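Local atomic coordinates of PbSGBP-B lipoprotein (Prevotella bryantii B14, PDB entry 6D2Y), a protein that probably binds polysaccharide at the cell surface, and carries a magnesium ion in its C-terminal glycan-binding region. Residues Thr252-Asn257 with Lys450-Arg455. Residues are numbered along the deposited sequence; the frame is centred on the assembly and turned at random.
Sequences TSLSGN and KIDNIR. With MG (magnesium ion), chain B.
The carboxylate of Asp452 turns one face to the backbone of the 252-257 loop: Asn257 O lies over this face, 3.5 Å from Asp452 CG. The magnesium ion is on the same side, displaced from the carboxylate plane, and is held by both oxygens, OD1 at 2.4 Å and OD2 slightly farther away. CG stands anti to the backbone N (chi1 -177°), reaching from the strand toward the loop. Beside it, the Asn453 carboxamide has Leu254 CD2 at its nitrogen end, 3.4 Å from ND2, which has its polar partner in Glu316. Asn453 CB meets the edge of the Arg455 guanidinium, in its plane; that group forms salt bridges with Glu141 and Glu316.

From the loop, the ion takes main-chain oxygens, Ser255 O at 2.3 Å and Asn257 O at 2.5 Å. Ser255 O lies near Asp452 OD1 and Asn257 O near OD2, acceptor against acceptor, a repulsion offset by the shared cation. Asp225 O and Asp227 OD2 complete a sevenfold shell with the water.

The ion ties the loop leading from strand 246-248 into strand 258-261 to strand 449-458, which runs between 258-261 and 311-318 in an antiparallel sheet of the beta-sandwich domain and also pairs with 222-224. Asn453 and Ile454 both face Phe224 in a G1 beta bulge; Asn453 has positive phi (65°) there, and its OD1, in the second shell, accepts from the metal-bound water and so probably helps to orient it.

Within the loop, Ser253 OG donates to Gly256 O at 2.8 Å, the carbonyl of the residue that separates Ser255 and Asn257 in sequence. At the other end of the contact, the extended Lys450 side chain crosses that of Thr252 at about a right angle, and NZ donates to Thr252 OG1 at 3.1 Å. Asp250 OD1 also hydrogen-bonds this hydroxyl, so two bonds grip it.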
ATOM      1  N   THR A 252     -19.232 -17.007  -5.141  1.00 51.48           N
ATOM      2  CA  THR A 252     -18.603 -15.786  -4.658  1.00 49.48           C
ATOM      3  C   THR A 252     -17.083 -15.869  -4.630  1.00 50.29           C
ATOM      4  O   THR A 252     -16.439 -14.920  -4.170  1.00 51.16           O
ATOM      5  CB  THR A 252     -19.120 -15.450  -3.256  1.00 48.09           C
ATOM      6  OG1 THR A 252     -18.371 -16.193  -2.278  1.00 43.05           O
ATOM      7  CG2 THR A 252     -20.595 -15.795  -3.131  1.00 45.64           C
ATOM      8  N   SER A 253     -16.503 -16.974  -5.094  1.00 45.41           N
ATOM      9  CA  SER A 253     -15.063 -17.165  -4.997  1.00 41.48           C
ATOM     10  C   SER A 253     -14.313 -16.177  -5.881  1.00 47.38           C
ATOM     11  O   SER A 253     -14.731 -15.874  -7.002  1.00 48.25           O
ATOM     12  CB  SER A 253     -14.688 -18.592  -5.394  1.00 38.67           C
ATOM     13  OG  SER A 253     -14.887 -19.498  -4.324  1.00 43.57           O
ATOM     14  N   LEU A 254     -13.194 -15.672  -5.364  1.00 47.82           N
ATOM     15  CA  LEU A 254     -12.263 -14.916  -6.191  1.00 45.09           C
ATOM     16  C   LEU A 254     -11.409 -15.854  -7.033  1.00 52.86           C
ATOM     17  O   LEU A 254     -11.248 -15.650  -8.242  1.00 53.94           O
ATOM     18  CB  LEU A 254     -11.379 -14.036  -5.309  1.00 43.13           C
ATOM     19  CG  LEU A 254     -10.136 -13.442  -5.969  1.00 41.57           C
ATOM     20  CD1 LEU A 254     -10.517 -12.290  -6.887  1.00 36.46           C
ATOM     21  CD2 LEU A 254      -9.139 -13.000  -4.915  1.00 39.17           C
ATOM     22  N   SER A 255     -10.855 -16.890  -6.403  1.00 51.13           N
ATOM     23  CA  SER A 255     -10.072 -17.895  -7.117  1.00 48.95           C
ATOM     24  C   SER A 255     -10.048 -19.147  -6.240  1.00 50.23           C
ATOM     25  O   SER A 255      -9.306 -19.198  -5.255  1.00 47.10           O
ATOM     26  CB  SER A 255      -8.668 -17.401  -7.420  1.00 48.94           C
ATOM     27  OG  SER A 255      -7.944 -18.370  -8.157  1.00 48.91           O
ATOM     28  N   GLY A 256     -10.862 -20.134  -6.604  1.00 47.08           N
ATOM     29  CA  GLY A 256     -10.890 -21.374  -5.849  1.00 45.07           C
ATOM     30  C   GLY A 256     -11.391 -21.153  -4.435  1.00 48.89           C
ATOM     31  O   GLY A 256     -12.260 -20.311  -4.176  1.00 45.71           O
ATOM     32  N   ASN A 257     -10.825 -21.914  -3.503  1.00 47.49           N
ATOM     33  CA  ASN A 257     -11.260 -21.856  -2.117  1.00 45.12           C
ATOM     34  C   ASN A 257     -10.905 -20.519  -1.483  1.00 44.64           C
ATOM     35  O   ASN A 257      -9.913 -19.877  -1.834  1.00 41.17           O
ATOM     36  CB  ASN A 257     -10.625 -22.985  -1.303  1.00 39.75           C
ATOM     37  CG  ASN A 257     -11.180 -24.345  -1.659  1.00 47.89           C
ATOM     38  OD1 ASN A 257     -12.362 -24.483  -1.967  1.00 57.88           O
ATOM     39  ND2 ASN A 257     -10.326 -25.360  -1.623  1.00 51.40           N
ATOM     40  N   LYS A 450     -14.507 -13.008   4.162  1.00 39.93           N
ATOM     41  CA  LYS A 450     -13.897 -14.036   3.339  1.00 36.85           C
ATOM     42  C   LYS A 450     -12.508 -13.577   2.928  1.00 36.02           C
ATOM     43  O   LYS A 450     -12.336 -12.453   2.452  1.00 40.80           O
ATOM     44  CB  LYS A 450     -14.769 -14.341   2.123  1.00 39.60           C
ATOM     45  CG  LYS A 450     -16.172 -14.769   2.516  1.00 43.37           C
ATOM     46  CD  LYS A 450     -17.026 -15.146   1.318  1.00 46.59           C
ATOM     47  CE  LYS A 450     -18.402 -15.614   1.770  1.00 46.93           C
ATOM     48  NZ  LYS A 450     -19.309 -15.857   0.618  1.00 49.93           N
ATOM     49  N   ILE A 451     -11.520 -14.438   3.133  1.00 40.24           N
ATOM     50  CA  ILE A 451     -10.124 -14.096   2.906  1.00 37.40           C
ATOM     51  C   ILE A 451      -9.526 -15.123   1.959  1.00 40.44           C
ATOM     52  O   ILE A 451      -9.806 -16.322   2.067  1.00 42.84           O
ATOM     53  CB  ILE A 451      -9.342 -14.039   4.237  1.00 36.59           C
ATOM     54  CG1 ILE A 451      -9.819 -12.855   5.074  1.00 33.95           C
ATOM     55  CG2 ILE A 451      -7.844 -13.952   3.994  1.00 33.74           C
ATOM     56  CD1 ILE A 451      -9.325 -12.868   6.506  1.00 33.08           C
ATOM     57  N   ASP A 452      -8.716 -14.649   1.018  1.00 39.27           N
ATOM     58  CA  ASP A 452      -7.947 -15.543   0.171  1.00 43.55           C
ATOM     59  C   ASP A 452      -6.652 -14.836  -0.215  1.00 41.34           C
ATOM     60  O   ASP A 452      -6.540 -13.612  -0.126  1.00 43.98           O
ATOM     61  CB  ASP A 452      -8.766 -15.977  -1.058  1.00 53.13           C
ATOM     62  CG  ASP A 452      -8.032 -16.975  -1.931  1.00 56.79           C
ATOM     63  OD1 ASP A 452      -8.136 -16.879  -3.172  1.00 58.15           O
ATOM     64  OD2 ASP A 452      -7.339 -17.850  -1.373  1.00 49.84           O
ATOM     65  N   ASN A 453      -5.658 -15.631  -0.603  1.00 50.39           N
ATOM     66  CA  ASN A 453      -4.387 -15.118  -1.108  1.00 51.77           C
ATOM     67  C   ASN A 453      -3.602 -14.352  -0.039  1.00 44.92           C
ATOM     68  O   ASN A 453      -3.094 -13.254  -0.275  1.00 49.00           O
ATOM     69  CB  ASN A 453      -4.587 -14.272  -2.365  1.00 51.71           C
ATOM     70  CG  ASN A 453      -5.296 -15.039  -3.476  1.00 50.09           C
ATOM     71  OD1 ASN A 453      -5.066 -16.236  -3.665  1.00 47.98           O
ATOM     72  ND2 ASN A 453      -6.139 -14.347  -4.230  1.00 43.12           N
ATOM     73  N   ILE A 454      -3.462 -14.970   1.131  1.00 40.17           N
ATOM     74  CA  ILE A 454      -2.587 -14.441   2.171  1.00 44.89           C
ATOM     75  C   ILE A 454      -1.142 -14.635   1.731  1.00 40.42           C
ATOM     76  O   ILE A 454      -0.687 -15.766   1.534  1.00 45.63           O
ATOM     77  CB  ILE A 454      -2.855 -15.132   3.514  1.00 43.01           C
ATOM     78  CG1 ILE A 454      -4.346 -15.084   3.862  1.00 39.09           C
ATOM     79  CG2 ILE A 454      -2.015 -14.497   4.615  1.00 44.44           C
ATOM     80  CD1 ILE A 454      -4.741 -16.061   4.953  1.00 34.56           C
ATOM     81  N   ARG A 455      -0.408 -13.532   1.584  1.00 40.97           N
ATOM     82  CA  ARG A 455       0.954 -13.576   1.070  1.00 44.82           C
ATOM     83  C   ARG A 455       1.784 -12.485   1.734  1.00 47.01           C
ATOM     84  O   ARG A 455       1.254 -11.553   2.344  1.00 49.84           O
ATOM     85  CB  ARG A 455       0.980 -13.404  -0.456  1.00 45.05           C
ATOM     86  CG  ARG A 455       0.352 -12.098  -0.941  1.00 51.27           C
ATOM     87  CD  ARG A 455       0.198 -12.071  -2.456  1.00 52.66           C
ATOM     88  NE  ARG A 455      -0.385 -10.819  -2.937  1.00 53.85           N
ATOM     89  CZ  ARG A 455      -1.689 -10.615  -3.108  1.00 50.85           C
ATOM     90  NH1 ARG A 455      -2.559 -11.577  -2.835  1.00 44.32           N
ATOM     91  NH2 ARG A 455      -2.127  -9.446  -3.551  1.00 55.03           N
TER
HETATM   92 MG    MG B 501      -8.075 -19.272  -3.360  1.00 26.21          MG
HETATM   93  O   HOH W   1      -6.619 -18.435  -4.475  1.00 35.06           O